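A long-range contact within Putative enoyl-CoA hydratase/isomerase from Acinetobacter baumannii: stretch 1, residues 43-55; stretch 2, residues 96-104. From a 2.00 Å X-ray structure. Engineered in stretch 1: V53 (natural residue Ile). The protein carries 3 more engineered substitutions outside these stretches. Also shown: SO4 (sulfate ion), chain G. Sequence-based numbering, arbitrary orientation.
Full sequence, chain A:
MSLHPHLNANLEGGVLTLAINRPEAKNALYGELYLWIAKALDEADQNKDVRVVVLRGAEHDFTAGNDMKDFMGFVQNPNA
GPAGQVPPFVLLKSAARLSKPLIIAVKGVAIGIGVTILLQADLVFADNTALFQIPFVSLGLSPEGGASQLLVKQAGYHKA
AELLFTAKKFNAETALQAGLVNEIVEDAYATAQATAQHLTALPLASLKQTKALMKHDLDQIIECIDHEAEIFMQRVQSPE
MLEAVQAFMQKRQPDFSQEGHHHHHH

Stretch 1 43-55: EADQNKDVRVVVL
Stretch 2 96-104: ARLSKPLII

Two segments of one chain, each running from the end of a helix through a loop into a β-strand, lie side by side and bury 727 Å² between them. Strands 52-55 and 102-104 are parallel neighbours whose axes cross at -23° and approach to 4.7 Å. V53 pairs with L102, V54 with I103 and L55 with I104, at CA-CA separations of 5.0, 4.8 and 5.0 Å.

The backbone follows the usual parallel alternation. V53 N donates to P101 O (3.1 Å, 172° at the hydrogen), I103 N donates to V53 O (2.8 Å, 176°), and L55 N donates to I103 O (2.9 Å, 166°). V53 and I103 thus each use both amide and carbonyl in the ladder: V53 between P101 and I103, I103 between V53 and L55. P101 has no amide hydrogen to give, but its carbonyl serves as well as any other. Its phi/psi of -65/138° leads the chain into the extended strand, where phi lies between -112 and -118° and psi between 117 and 140°; strand 52-55 has phi from -108 to -135° and psi from 129 to 139°. Short CA-H...O contacts supplement the ladder, from V54 CA to I103 O at 3.3 Å and from I104 CA to L55 O at 3.2 Å.

Side chains alternate between the two faces. V53, an engineered residue, shares a face with L55, L102 (t, p) and I104; it is in the t rotamer, with CG1 3.9 Å from L102 CD1 and CG2 4.0 Å from L98 CD2. L55 (t, p) brings CD2 to 4.0 Å from CD1 of I104 (m, t). On the other face lie V54 (t) and I103 (m, t); V52 (t) places CG1 4.0 Å from I103 CD1. V53 aside, these buried positions suit branched aliphatic residues, which are compatible with extended backbone and bring no polar side-chain group that would need a partner.

Before the strands, polar groups take over. K100 (phi/psi -96/164°, after S99 at -84/-17°) points toward stretch 1 with an almost fully extended side chain (m, t, t, t), long enough to carry its ammonium to the carbonyls of A44 and D45 and of the N47-V50 type I turn (K48 -72/-19°, D49 -80/-4°). K100 NZ donates to V50 O at 2.6 Å and A44 O at 3.0 Å, and weakly to D45 O at 3.4 Å; N47 O also lies 2.8 Å from NZ. A water accepts from K100 NZ at 2.9 Å and donates to D45 O at 3.2 Å. Lysine suits this buried place because its charge meets a cluster of carbonyl oxygens. Within the turn, V50 N donates to N47 O (2.9 Å), while D49 N donates to the side-chain N47 OD1 (3.0 Å).

D45 (chi1 -151°, t) engages S99 with both carboxylate oxygens: S99 OG (chi1 84°, p) donates to D45 OD1 at 2.7 Å, and S99 N to D45 OD2 at 2.9 Å (152°). A short acid and a small hydroxyl fit this close approach.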

ATOM      1  N   GLU A  43      20.595  16.266  16.667  1.00 25.19           N
ATOM      2  CA  GLU A  43      21.835  17.012  16.379  1.00 26.08           C
ATOM      3  C   GLU A  43      22.357  16.832  14.944  1.00 26.33           C
ATOM      4  O   GLU A  43      22.834  17.791  14.324  1.00 26.38           O
ATOM      5  CB  GLU A  43      22.915  16.665  17.411  1.00 27.63           C
ATOM      6  CG  GLU A  43      22.588  17.207  18.824  1.00 31.15           C
ATOM      7  CD  GLU A  43      23.420  16.523  19.930  1.00 39.00           C
ATOM      8  OE1 GLU A  43      24.163  15.542  19.635  1.00 44.04           O
ATOM      9  OE2 GLU A  43      23.298  16.952  21.101  1.00 39.75           O
ATOM     10  N   ALA A  44      22.298  15.609  14.403  1.00 25.62           N
ATOM     11  CA  ALA A  44      22.682  15.424  13.006  1.00 25.09           C
ATOM     12  C   ALA A  44      21.906  16.352  12.080  1.00 25.10           C
ATOM     13  O   ALA A  44      22.454  16.843  11.105  1.00 26.23           O
ATOM     14  CB  ALA A  44      22.491  13.920  12.529  1.00 25.37           C
ATOM     15  N   ASP A  45      20.632  16.553  12.343  1.00 25.23           N
ATOM     16  CA  ASP A  45      19.804  17.330  11.420  1.00 26.96           C
ATOM     17  C   ASP A  45      20.220  18.818  11.445  1.00 28.55           C
ATOM     18  O   ASP A  45      19.984  19.534  10.486  1.00 28.85           O
ATOM     19  CB  ASP A  45      18.331  17.226  11.799  1.00 25.63           C
ATOM     20  CG  ASP A  45      17.403  17.367  10.597  1.00 28.28           C
ATOM     21  OD1 ASP A  45      17.919  17.512   9.466  1.00 29.29           O
ATOM     22  OD2 ASP A  45      16.152  17.347  10.778  1.00 25.03           O
ATOM     23  N   GLN A  46      20.802  19.261  12.556  1.00 30.25           N
ATOM     24  CA  GLN A  46      21.314  20.648  12.717  1.00 31.28           C
ATOM     25  C   GLN A  46      22.785  20.807  12.294  1.00 32.06           C
ATOM     26  O   GLN A  46      23.316  21.945  12.134  1.00 32.86           O
ATOM     27  CB  GLN A  46      21.176  21.077  14.191  1.00 31.51           C
ATOM     28  CG  GLN A  46      19.748  21.041  14.729  1.00 32.56           C
ATOM     29  CD  GLN A  46      18.802  21.824  13.841  1.00 39.07           C
ATOM     30  OE1 GLN A  46      19.170  22.869  13.301  1.00 39.85           O
ATOM     31  NE2 GLN A  46      17.583  21.319  13.666  1.00 38.15           N
ATOM     32  N   ASN A  47      23.467  19.685  12.133  1.00 31.55           N
ATOM     33  CA  ASN A  47      24.906  19.712  11.854  1.00 30.74           C
ATOM     34  C   ASN A  47      25.156  19.883  10.358  1.00 31.30           C
ATOM     35  O   ASN A  47      24.845  19.003   9.553  1.00 30.24           O
ATOM     36  CB  ASN A  47      25.565  18.446  12.426  1.00 30.09           C
ATOM     37  CG  ASN A  47      27.092  18.449  12.309  1.00 31.73           C
ATOM     38  OD1 ASN A  47      27.659  19.161  11.490  1.00 32.43           O
ATOM     39  ND2 ASN A  47      27.754  17.610  13.102  1.00 28.89           N
ATOM     40  N   LYS A  48      25.747  21.014   9.976  1.00 31.56           N
ATOM     41  CA  LYS A  48      25.864  21.336   8.557  1.00 31.88           C
ATOM     42  C   LYS A  48      26.884  20.473   7.852  1.00 31.45           C
ATOM     43  O   LYS A  48      26.867  20.418   6.646  1.00 34.09           O
ATOM     44  CB  LYS A  48      26.169  22.834   8.338  1.00 33.16           C
ATOM     45  N   ASP A  49      27.790  19.830   8.575  1.00 30.55           N
ATOM     46  CA  ASP A  49      28.678  18.833   7.965  1.00 30.68           C
ATOM     47  C   ASP A  49      28.025  17.445   7.763  1.00 28.94           C
ATOM     48  O   ASP A  49      28.651  16.557   7.222  1.00 28.81           O
ATOM     49  CB  ASP A  49      29.927  18.605   8.804  1.00 31.48           C
ATOM     50  CG  ASP A  49      30.723  19.881   9.037  1.00 35.42           C
ATOM     51  OD1 ASP A  49      30.998  20.600   8.054  1.00 39.97           O
ATOM     52  OD2 ASP A  49      31.064  20.140  10.203  1.00 41.34           O
ATOM     53  N   VAL A  50      26.788  17.249   8.215  1.00 27.95           N
ATOM     54  CA  VAL A  50      26.107  15.946   7.975  1.00 24.62           C
ATOM     55  C   VAL A  50      25.086  16.122   6.822  1.00 24.42           C
ATOM     56  O   VAL A  50      24.190  16.999   6.904  1.00 23.56           O
ATOM     57  CB  VAL A  50      25.324  15.514   9.222  1.00 24.82           C
ATOM     58  CG1 VAL A  50      24.480  14.272   8.938  1.00 24.25           C
ATOM     59  CG2 VAL A  50      26.238  15.292  10.411  1.00 25.34           C
ATOM     60  N   ARG A  51      25.169  15.271   5.795  1.00 21.78           N
ATOM     61  CA  ARG A  51      24.180  15.286   4.713  1.00 21.85           C
ATOM     62  C   ARG A  51      23.256  14.046   4.711  1.00 22.05           C
ATOM     63  O   ARG A  51      22.080  14.142   4.315  1.00 20.81           O
ATOM     64  CB  ARG A  51      24.916  15.394   3.358  1.00 23.85           C
ATOM     65  CG  ARG A  51      25.568  16.811   3.182  1.00 25.58           C
ATOM     66  CD  ARG A  51      26.651  16.780   2.099  1.00 35.84           C
ATOM     67  NE  ARG A  51      25.965  16.608   0.836  1.00 43.54           N
ATOM     68  CZ  ARG A  51      25.656  17.592   0.007  1.00 46.87           C
ATOM     69  NH1 ARG A  51      26.067  18.845   0.250  1.00 50.10           N
ATOM     70  NH2 ARG A  51      24.984  17.302  -1.093  1.00 47.72           N
ATOM     71  N   VAL A  52      23.815  12.888   5.122  1.00 21.37           N
ATOM     72  CA  VAL A  52      23.055  11.591   5.199  1.00 20.96           C
ATOM     73  C   VAL A  52      23.334  10.853   6.507  1.00 19.84           C
ATOM     74  O   VAL A  52      24.464  10.842   7.007  1.00 19.82           O
ATOM     75  CB  VAL A  52      23.393  10.691   4.040  1.00 20.72           C
ATOM     76  CG1 VAL A  52      22.629   9.308   4.110  1.00 20.15           C
ATOM     77  CG2 VAL A  52      23.152  11.433   2.657  1.00 22.93           C
ATOM     78  N   VAL A  53      22.292  10.266   7.095  1.00 18.78           N
ATOM     79  CA  VAL A  53      22.488   9.443   8.269  1.00 19.56           C
ATOM     80  C   VAL A  53      22.295   7.943   7.957  1.00 19.86           C
ATOM     81  O   VAL A  53      21.309   7.526   7.279  1.00 19.51           O
ATOM     82  CB  VAL A  53      21.541   9.867   9.444  1.00 18.94           C
ATOM     83  CG1 VAL A  53      21.815   8.984  10.708  1.00 16.60           C
ATOM     84  CG2 VAL A  53      21.737  11.368   9.778  1.00 20.72           C
ATOM     85  N   VAL A  54      23.206   7.127   8.466  1.00 19.84           N
ATOM     86  CA  VAL A  54      23.046   5.672   8.369  1.00 20.34           C
ATOM     87  C   VAL A  54      22.979   5.207   9.797  1.00 19.98           C
ATOM     88  O   VAL A  54      23.865   5.539  10.594  1.00 20.30           O
ATOM     89  CB  VAL A  54      24.253   4.978   7.707  1.00 20.07           C
ATOM     90  CG1 VAL A  54      24.131   3.432   7.806  1.00 23.65           C
ATOM     91  CG2 VAL A  54      24.390   5.385   6.195  1.00 21.80           C
ATOM     92  N   LEU A  55      21.953   4.426  10.111  1.00 20.03           N
ATOM     93  CA  LEU A  55      21.773   3.797  11.426  1.00 19.93           C
ATOM     94  C   LEU A  55      21.783   2.283  11.235  1.00 20.36           C
ATOM     95  O   LEU A  55      21.058   1.772  10.384  1.00 17.58           O
ATOM     96  CB  LEU A  55      20.403   4.206  12.001  1.00 21.07           C
ATOM     97  CG  LEU A  55      19.939   3.554  13.313  1.00 20.36           C
ATOM     98  CD1 LEU A  55      20.815   3.998  14.433  1.00 20.92           C
ATOM     99  CD2 LEU A  55      18.487   3.988  13.588  1.00 24.12           C
ATOM    100  N   ALA A  96      11.243  10.102  12.604  1.00 19.03           N
ATOM    101  CA  ALA A  96      10.243  10.588  11.654  1.00 19.20           C
ATOM    102  C   ALA A  96      10.521  12.022  11.182  1.00 20.03           C
ATOM    103  O   ALA A  96      10.286  12.338  10.006  1.00 19.40           O
ATOM    104  CB  ALA A  96       8.803  10.489  12.239  1.00 18.33           C
ATOM    105  N   ARG A  97      11.015  12.880  12.082  1.00 21.44           N
ATOM    106  CA  ARG A  97      11.231  14.308  11.751  1.00 22.68           C
ATOM    107  C   ARG A  97      12.595  14.633  11.090  1.00 23.43           C
ATOM    108  O   ARG A  97      12.768  15.739  10.584  1.00 23.20           O
ATOM    109  CB  ARG A  97      11.079  15.200  13.001  1.00 24.73           C
ATOM    110  CG  ARG A  97       9.664  15.341  13.520  1.00 27.14           C
ATOM    111  CD  ARG A  97       9.672  15.931  14.925  1.00 32.04           C
ATOM    112  NE  ARG A  97       8.350  16.466  15.253  1.00 35.78           N
ATOM    113  CZ  ARG A  97       7.769  16.392  16.445  1.00 35.99           C
ATOM    114  NH1 ARG A  97       6.565  16.937  16.617  1.00 36.94           N
ATOM    115  NH2 ARG A  97       8.370  15.769  17.456  1.00 34.69           N
ATOM    116  N   LEU A  98      13.570  13.721  11.129  1.00 22.37           N
ATOM    117  CA  LEU A  98      14.868  13.958  10.448  1.00 22.27           C
ATOM    118  C   LEU A  98      14.640  14.449   8.996  1.00 22.67           C
ATOM    119  O   LEU A  98      13.950  13.816   8.205  1.00 19.76           O
ATOM    120  CB  LEU A  98      15.723  12.693  10.482  1.00 22.27           C
ATOM    121  CG  LEU A  98      17.119  12.795   9.865  1.00 23.98           C
ATOM    122  CD1 LEU A  98      17.986  13.772  10.649  1.00 25.08           C
ATOM    123  CD2 LEU A  98      17.771  11.415   9.820  1.00 23.58           C
ATOM    124  N   SER A  99      15.171  15.613   8.663  1.00 21.00           N
ATOM    125  CA  SER A  99      14.838  16.215   7.362  1.00 21.62           C
ATOM    126  C   SER A  99      15.745  15.624   6.289  1.00 21.24           C
ATOM    127  O   SER A  99      15.490  15.732   5.076  1.00 22.51           O
ATOM    128  CB  SER A  99      15.029  17.776   7.463  1.00 21.01           C
ATOM    129  OG  SER A  99      16.414  18.069   7.240  1.00 22.47           O
ATOM    130  N   LYS A 100      16.834  14.999   6.734  1.00 19.23           N
ATOM    131  CA  LYS A 100      17.834  14.486   5.822  1.00 19.70           C
ATOM    132  C   LYS A 100      17.565  12.997   5.550  1.00 18.91           C
ATOM    133  O   LYS A 100      16.817  12.382   6.305  1.00 19.58           O
ATOM    134  CB  LYS A 100      19.239  14.650   6.441  1.00 19.03           C
ATOM    135  CG  LYS A 100      19.594  16.180   6.631  1.00 21.35           C
ATOM    136  CD  LYS A 100      20.858  16.431   7.529  1.00 17.23           C
ATOM    137  CE  LYS A 100      21.129  17.986   7.606  1.00 21.62           C
ATOM    138  NZ  LYS A 100      22.377  18.142   8.446  1.00 23.50           N
ATOM    139  N   PRO A 101      18.170  12.444   4.486  1.00 17.97           N
ATOM    140  CA  PRO A 101      17.842  11.038   4.197  1.00 17.79           C
ATOM    141  C   PRO A 101      18.355  10.145   5.357  1.00 18.17           C
ATOM    142  O   PRO A 101      19.470  10.377   5.881  1.00 17.74           O
ATOM    143  CB  PRO A 101      18.596  10.750   2.900  1.00 18.47           C
ATOM    144  CG  PRO A 101      18.769  12.208   2.214  1.00 17.70           C
ATOM    145  CD  PRO A 101      19.058  13.045   3.467  1.00 17.38           C
ATOM    146  N   LEU A 102      17.531   9.168   5.756  1.00 17.58           N
ATOM    147  CA  LEU A 102      17.847   8.189   6.834  1.00 16.36           C
ATOM    148  C   LEU A 102      17.883   6.790   6.210  1.00 17.81           C
ATOM    149  O   LEU A 102      16.865   6.321   5.661  1.00 16.17           O
ATOM    150  CB  LEU A 102      16.787   8.230   7.941  1.00 16.51           C
ATOM    151  CG  LEU A 102      16.988   7.239   9.121  1.00 19.47           C
ATOM    152  CD1 LEU A 102      18.364   7.445   9.821  1.00 17.65           C
ATOM    153  CD2 LEU A 102      15.867   7.407  10.151  1.00 18.08           C
ATOM    154  N   ILE A 103      19.053   6.139   6.243  1.00 16.56           N
ATOM    155  CA  ILE A 103      19.174   4.801   5.727  1.00 17.69           C
ATOM    156  C   ILE A 103      19.418   3.874   6.904  1.00 17.77           C
ATOM    157  O   ILE A 103      20.166   4.230   7.801  1.00 18.76           O
ATOM    158  CB  ILE A 103      20.346   4.662   4.714  1.00 18.16           C
ATOM    159  CG1 ILE A 103      20.205   5.681   3.552  1.00 15.37           C
ATOM    160  CG2 ILE A 103      20.514   3.209   4.220  1.00 17.32           C
ATOM    161  CD1 ILE A 103      21.452   5.734   2.658  1.00 17.22           C
ATOM    162  N   ILE A 104      18.768   2.700   6.897  1.00 17.79           N
ATOM    163  CA  ILE A 104      18.983   1.674   7.910  1.00 16.94           C
ATOM    164  C   ILE A 104      19.521   0.404   7.253  1.00 17.28           C
ATOM    165  O   ILE A 104      19.075  -0.020   6.155  1.00 17.79           O
ATOM    166  CB  ILE A 104      17.706   1.406   8.740  1.00 18.09           C
ATOM    167  CG1 ILE A 104      17.397   2.692   9.574  1.00 19.37           C
ATOM    168  CG2 ILE A 104      17.919   0.154   9.674  1.00 16.13           C
ATOM    169  CD1 ILE A 104      16.244   2.608  10.579  1.00 19.59           C
TER
HETATM  170  S   SO4 G   3       7.013  16.173  20.434  1.00 58.98           S
HETATM  171  O1  SO4 G   3       5.934  16.372  19.452  1.00 61.17           O
HETATM  172  O2  SO4 G   3       6.706  16.875  21.671  1.00 60.32           O
HETATM  173  O3  SO4 G   3       7.245  14.753  20.691  1.00 58.86           O
HETATM  174  O4  SO4 G   3       8.266  16.656  19.847  1.00 61.71           O
HETATM  175  O   HOH W   1      22.041  20.989   8.523  1.00 34.31           O